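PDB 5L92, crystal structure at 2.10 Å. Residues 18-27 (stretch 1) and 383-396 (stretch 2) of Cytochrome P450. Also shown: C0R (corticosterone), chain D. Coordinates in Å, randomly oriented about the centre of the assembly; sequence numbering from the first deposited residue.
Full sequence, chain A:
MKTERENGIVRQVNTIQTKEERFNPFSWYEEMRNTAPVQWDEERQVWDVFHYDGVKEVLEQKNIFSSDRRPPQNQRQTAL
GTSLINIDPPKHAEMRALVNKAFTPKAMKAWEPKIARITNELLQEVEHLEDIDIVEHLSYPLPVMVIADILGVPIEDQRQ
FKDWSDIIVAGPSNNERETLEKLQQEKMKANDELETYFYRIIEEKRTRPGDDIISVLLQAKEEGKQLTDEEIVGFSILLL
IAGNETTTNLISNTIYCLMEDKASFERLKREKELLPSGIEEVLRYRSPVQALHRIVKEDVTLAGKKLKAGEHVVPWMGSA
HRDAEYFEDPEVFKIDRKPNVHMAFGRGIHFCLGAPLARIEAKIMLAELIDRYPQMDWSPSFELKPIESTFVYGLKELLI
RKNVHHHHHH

Stretch 1, residues 18-27: TKEERFNPFS
Stretch 2, residues 383-396: ELKPIESTFVYGLK

A short helix, Lys19 to Arg22, with Thr18 at the N-cap position, packs against the irregular stretch 383-396, with Phe23 CA and Pro386 CA 6.1 Å apart. The helix turn is closed by Arg22 N to Thr18 O (3.0 Å) and Phe23 N to Lys19 O (2.9 Å); in the second stretch, Ile387 N to Gly394 O (2.8 Å) and Lys396 N to Lys385 O (2.8 Å) link its two ends. Phe23 (chi1 t, -160°) points toward that stretch and lies between two side chains: Leu395 CD2 sits 3.6 Å from Phe23 CZ over one face, a CH-pi contact, and Tyr393 CZ lies over the opposite face, 3.4 Å from Phe23 CE1; the rings are nearly parallel (7°) but slid so far that they barely overlap, with centroids 4.5 Å apart.

The hydrogen bond across the contact also joins this pair: Tyr393 OH (chi1 t) donates to Phe23 O at 2.5 Å, satisfying the Phe23 carbonyl. Asn24 (chi1 m) turns back so that ND2 donates to Glu20 O at 2.9 Å, while its OD1 is satisfied elsewhere in the structure. Arg22 NH2 lies 3.9 Å from Glu388 OE2, a long salt bridge over the guanidinium face, where no N-H points at the oxygen. Within the second stretch, Ser389 OG accepts Val392 N at 3.0 Å and, weakly, Phe391 N at 3.0 Å.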

# COMPACT_ATOMS: atom_id res chain seq x y z
N THR A 18 9.58 20.14 6.66
CA THR A 18 10.10 20.09 5.30
C THR A 18 9.83 18.72 4.67
O THR A 18 9.37 17.78 5.32
CB THR A 18 11.61 20.38 5.26
OG1 THR A 18 12.30 19.47 6.13
CG2 THR A 18 11.90 21.83 5.67
N LYS A 19 10.14 18.63 3.38
CA LYS A 19 9.99 17.36 2.68
C LYS A 19 10.78 16.28 3.38
O LYS A 19 10.27 15.18 3.65
CB LYS A 19 10.44 17.54 1.24
CG LYS A 19 9.48 18.39 0.43
CD LYS A 19 10.04 18.76 -0.92
CE LYS A 19 8.92 18.95 -1.94
NZ LYS A 19 7.99 20.06 -1.62
N GLU A 20 12.03 16.60 3.73
CA GLU A 20 12.95 15.61 4.28
C GLU A 20 12.48 15.11 5.64
O GLU A 20 12.64 13.93 5.95
CB GLU A 20 14.36 16.22 4.41
CG GLU A 20 15.00 16.68 3.08
CD GLU A 20 14.25 17.85 2.39
OE1 GLU A 20 14.00 18.89 3.07
OE2 GLU A 20 13.89 17.71 1.20
N GLU A 21 11.88 15.98 6.45
CA GLU A 21 11.33 15.52 7.72
C GLU A 21 10.09 14.66 7.50
O GLU A 21 9.96 13.60 8.11
CB GLU A 21 11.05 16.72 8.64
CG GLU A 21 12.35 17.25 9.26
CD GLU A 21 12.25 18.66 9.84
OE1 GLU A 21 11.26 19.38 9.56
OE2 GLU A 21 13.20 19.06 10.57
N ARG A 22 9.19 15.08 6.60
CA ARG A 22 8.04 14.24 6.24
C ARG A 22 8.46 12.85 5.76
O ARG A 22 7.79 11.85 6.06
CB ARG A 22 7.22 14.92 5.14
CG ARG A 22 6.57 16.23 5.54
CD ARG A 22 6.00 16.97 4.31
NE ARG A 22 4.55 16.85 4.22
CZ ARG A 22 3.88 16.01 3.44
NH1 ARG A 22 4.54 15.13 2.63
NH2 ARG A 22 2.54 16.03 3.47
N PHE A 23 9.52 12.75 4.98
CA PHE A 23 9.92 11.44 4.52
C PHE A 23 10.76 10.69 5.54
O PHE A 23 11.12 9.53 5.31
CB PHE A 23 10.69 11.55 3.21
CG PHE A 23 10.75 10.27 2.42
CD1 PHE A 23 9.59 9.63 2.03
CD2 PHE A 23 11.96 9.74 2.05
CE1 PHE A 23 9.64 8.43 1.27
CE2 PHE A 23 12.02 8.55 1.29
CZ PHE A 23 10.85 7.91 0.89
N ASN A 24 11.10 11.31 6.67
CA ASN A 24 11.88 10.66 7.71
C ASN A 24 11.22 10.96 9.06
O ASN A 24 11.72 11.74 9.87
CB ASN A 24 13.35 11.09 7.65
CG ASN A 24 14.04 10.63 6.35
OD1 ASN A 24 14.40 9.47 6.19
ND2 ASN A 24 14.18 11.55 5.40
N PRO A 25 10.08 10.33 9.32
CA PRO A 25 9.39 10.48 10.60
C PRO A 25 9.98 9.66 11.74
O PRO A 25 9.43 9.68 12.85
CB PRO A 25 7.96 10.00 10.27
CG PRO A 25 8.18 8.95 9.18
CD PRO A 25 9.34 9.47 8.37
N PHE A 26 11.10 8.97 11.51
CA PHE A 26 11.51 7.92 12.45
C PHE A 26 12.09 8.45 13.75
O PHE A 26 11.99 7.77 14.77
CB PHE A 26 12.48 6.97 11.74
CG PHE A 26 11.96 6.52 10.37
CD1 PHE A 26 10.89 5.68 10.28
CD2 PHE A 26 12.53 6.99 9.21
CE1 PHE A 26 10.40 5.28 9.04
CE2 PHE A 26 12.04 6.60 7.98
CZ PHE A 26 10.96 5.77 7.91
N SER A 27 12.64 9.67 13.78
CA SER A 27 13.07 10.24 15.05
C SER A 27 11.89 10.54 15.96
O SER A 27 11.94 10.29 17.17
CB SER A 27 13.90 11.50 14.81
OG SER A 27 15.18 11.16 14.34
N GLU A 383 15.46 15.12 -7.01
CA GLU A 383 14.92 15.92 -5.93
C GLU A 383 14.00 15.04 -5.13
O GLU A 383 13.28 14.30 -5.69
CB GLU A 383 14.12 17.10 -6.44
CG GLU A 383 14.85 18.38 -6.72
CD GLU A 383 14.06 19.32 -7.61
OE1 GLU A 383 12.93 19.66 -7.26
OE2 GLU A 383 14.54 19.69 -8.69
N LEU A 384 14.04 15.15 -3.81
CA LEU A 384 13.20 14.38 -2.90
C LEU A 384 11.79 14.99 -2.91
O LEU A 384 11.60 16.15 -2.50
CB LEU A 384 13.81 14.39 -1.50
CG LEU A 384 13.09 13.53 -0.47
CD1 LEU A 384 13.37 12.06 -0.72
CD2 LEU A 384 13.46 13.93 0.95
N LYS A 385 10.80 14.23 -3.36
CA LYS A 385 9.42 14.71 -3.45
C LYS A 385 8.47 13.69 -2.84
O LYS A 385 7.83 12.91 -3.57
CB LYS A 385 9.03 15.03 -4.89
CG LYS A 385 9.99 15.98 -5.57
CD LYS A 385 9.41 16.44 -6.88
CE LYS A 385 10.39 17.24 -7.69
NZ LYS A 385 9.94 17.32 -9.10
N PRO A 386 8.31 13.70 -1.51
CA PRO A 386 7.42 12.74 -0.86
C PRO A 386 5.97 12.94 -1.25
O PRO A 386 5.49 14.07 -1.37
CB PRO A 386 7.62 13.01 0.63
CG PRO A 386 8.78 13.95 0.72
CD PRO A 386 8.84 14.68 -0.56
N ILE A 387 5.25 11.84 -1.40
CA ILE A 387 3.82 11.93 -1.63
C ILE A 387 3.15 12.63 -0.45
O ILE A 387 3.49 12.37 0.72
CB ILE A 387 3.23 10.53 -1.86
CG1 ILE A 387 3.84 9.89 -3.13
CG2 ILE A 387 1.69 10.63 -1.99
CD1 ILE A 387 3.89 8.33 -3.15
N GLU A 388 2.21 13.52 -0.75
CA GLU A 388 1.46 14.25 0.27
C GLU A 388 0.28 13.37 0.68
O GLU A 388 -0.83 13.47 0.14
CB GLU A 388 1.03 15.61 -0.26
CG GLU A 388 0.55 16.57 0.80
CD GLU A 388 0.65 18.03 0.37
OE1 GLU A 388 -0.20 18.47 -0.44
OE2 GLU A 388 1.59 18.72 0.83
N SER A 389 0.51 12.51 1.67
CA SER A 389 -0.49 11.51 2.03
C SER A 389 -0.15 10.97 3.40
O SER A 389 1.02 10.87 3.76
CB SER A 389 -0.51 10.37 0.98
OG SER A 389 -1.32 9.28 1.37
N THR A 390 -1.18 10.65 4.17
CA THR A 390 -0.97 9.84 5.36
C THR A 390 -1.33 8.38 5.13
O THR A 390 -0.93 7.53 5.91
CB THR A 390 -1.76 10.37 6.59
OG1 THR A 390 -3.13 10.01 6.50
CG2 THR A 390 -1.67 11.83 6.71
N PHE A 391 -2.06 8.07 4.05
CA PHE A 391 -2.41 6.69 3.78
C PHE A 391 -1.27 5.94 3.07
O PHE A 391 -1.18 4.71 3.23
CB PHE A 391 -3.68 6.63 2.93
CG PHE A 391 -4.91 7.14 3.61
CD1 PHE A 391 -5.42 6.52 4.73
CD2 PHE A 391 -5.60 8.23 3.07
CE1 PHE A 391 -6.60 6.98 5.33
CE2 PHE A 391 -6.77 8.70 3.66
CZ PHE A 391 -7.27 8.08 4.78
N VAL A 392 -0.40 6.63 2.32
CA VAL A 392 0.73 5.97 1.68
C VAL A 392 2.02 6.76 1.90
O VAL A 392 2.01 7.96 2.18
CB VAL A 392 0.50 5.72 0.17
CG1 VAL A 392 -0.71 4.85 -0.02
CG2 VAL A 392 0.35 7.03 -0.60
N TYR A 393 3.14 6.06 1.77
CA TYR A 393 4.44 6.60 2.10
C TYR A 393 5.38 6.30 0.93
O TYR A 393 5.65 5.14 0.61
CB TYR A 393 4.94 6.00 3.42
CG TYR A 393 6.39 6.32 3.70
CD1 TYR A 393 6.74 7.50 4.34
CD2 TYR A 393 7.41 5.46 3.32
CE1 TYR A 393 8.09 7.81 4.61
CE2 TYR A 393 8.76 5.77 3.59
CZ TYR A 393 9.08 6.94 4.24
OH TYR A 393 10.41 7.25 4.47
N GLY A 394 5.81 7.33 0.23
CA GLY A 394 6.61 7.08 -0.95
C GLY A 394 7.00 8.38 -1.60
O GLY A 394 6.75 9.46 -1.07
N LEU A 395 7.62 8.25 -2.76
CA LEU A 395 8.06 9.39 -3.54
C LEU A 395 7.23 9.54 -4.80
O LEU A 395 6.82 8.56 -5.40
CB LEU A 395 9.52 9.24 -3.89
CG LEU A 395 10.41 9.05 -2.68
CD1 LEU A 395 11.83 8.82 -3.16
CD2 LEU A 395 10.36 10.27 -1.72
N LYS A 396 7.04 10.78 -5.22
CA LYS A 396 6.30 11.07 -6.44
C LYS A 396 7.14 10.88 -7.70
O LYS A 396 6.58 10.64 -8.78
CB LYS A 396 5.78 12.50 -6.39
CG LYS A 396 4.89 12.78 -5.13
CD LYS A 396 4.66 14.25 -4.88
CE LYS A 396 4.09 14.95 -6.09
NZ LYS A 396 2.93 14.21 -6.68
C1 C0R D . -4.33 0.36 1.86
C2 C0R D . -3.38 -0.80 1.49
C3 C0R D . -3.81 -1.66 0.21
C4 C0R D . -4.71 -0.90 -0.89
C5 C0R D . -5.25 0.49 -0.56
C6 C0R D . -6.09 1.26 -1.66
C7 C0R D . -7.45 1.84 -0.98
C8 C0R D . -7.16 2.64 0.28
C9 C0R D . -6.28 1.85 1.34
C10 C0R D . -4.96 1.19 0.80
C11 C0R D . -6.11 2.77 2.65
C12 C0R D . -7.57 3.29 3.20
C13 C0R D . -8.39 4.05 2.18
C14 C0R D . -8.51 3.12 0.84
C15 C0R D . -9.23 3.87 0.00
C16 C0R D . -10.34 4.55 0.97
C17 C0R D . -9.69 4.24 2.51
C18 C0R D . -7.71 5.42 1.84
C19 C0R D . -3.92 2.26 0.38
C20 C0R D . -10.01 5.40 3.50
C21 C0R D . -10.45 5.13 4.95
O1 C0R D . -3.44 -2.79 -0.07
O2 C0R D . -5.33 3.81 2.39
O3 C0R D . -9.93 6.56 3.12
O4 C0R D . -10.47 6.39 5.61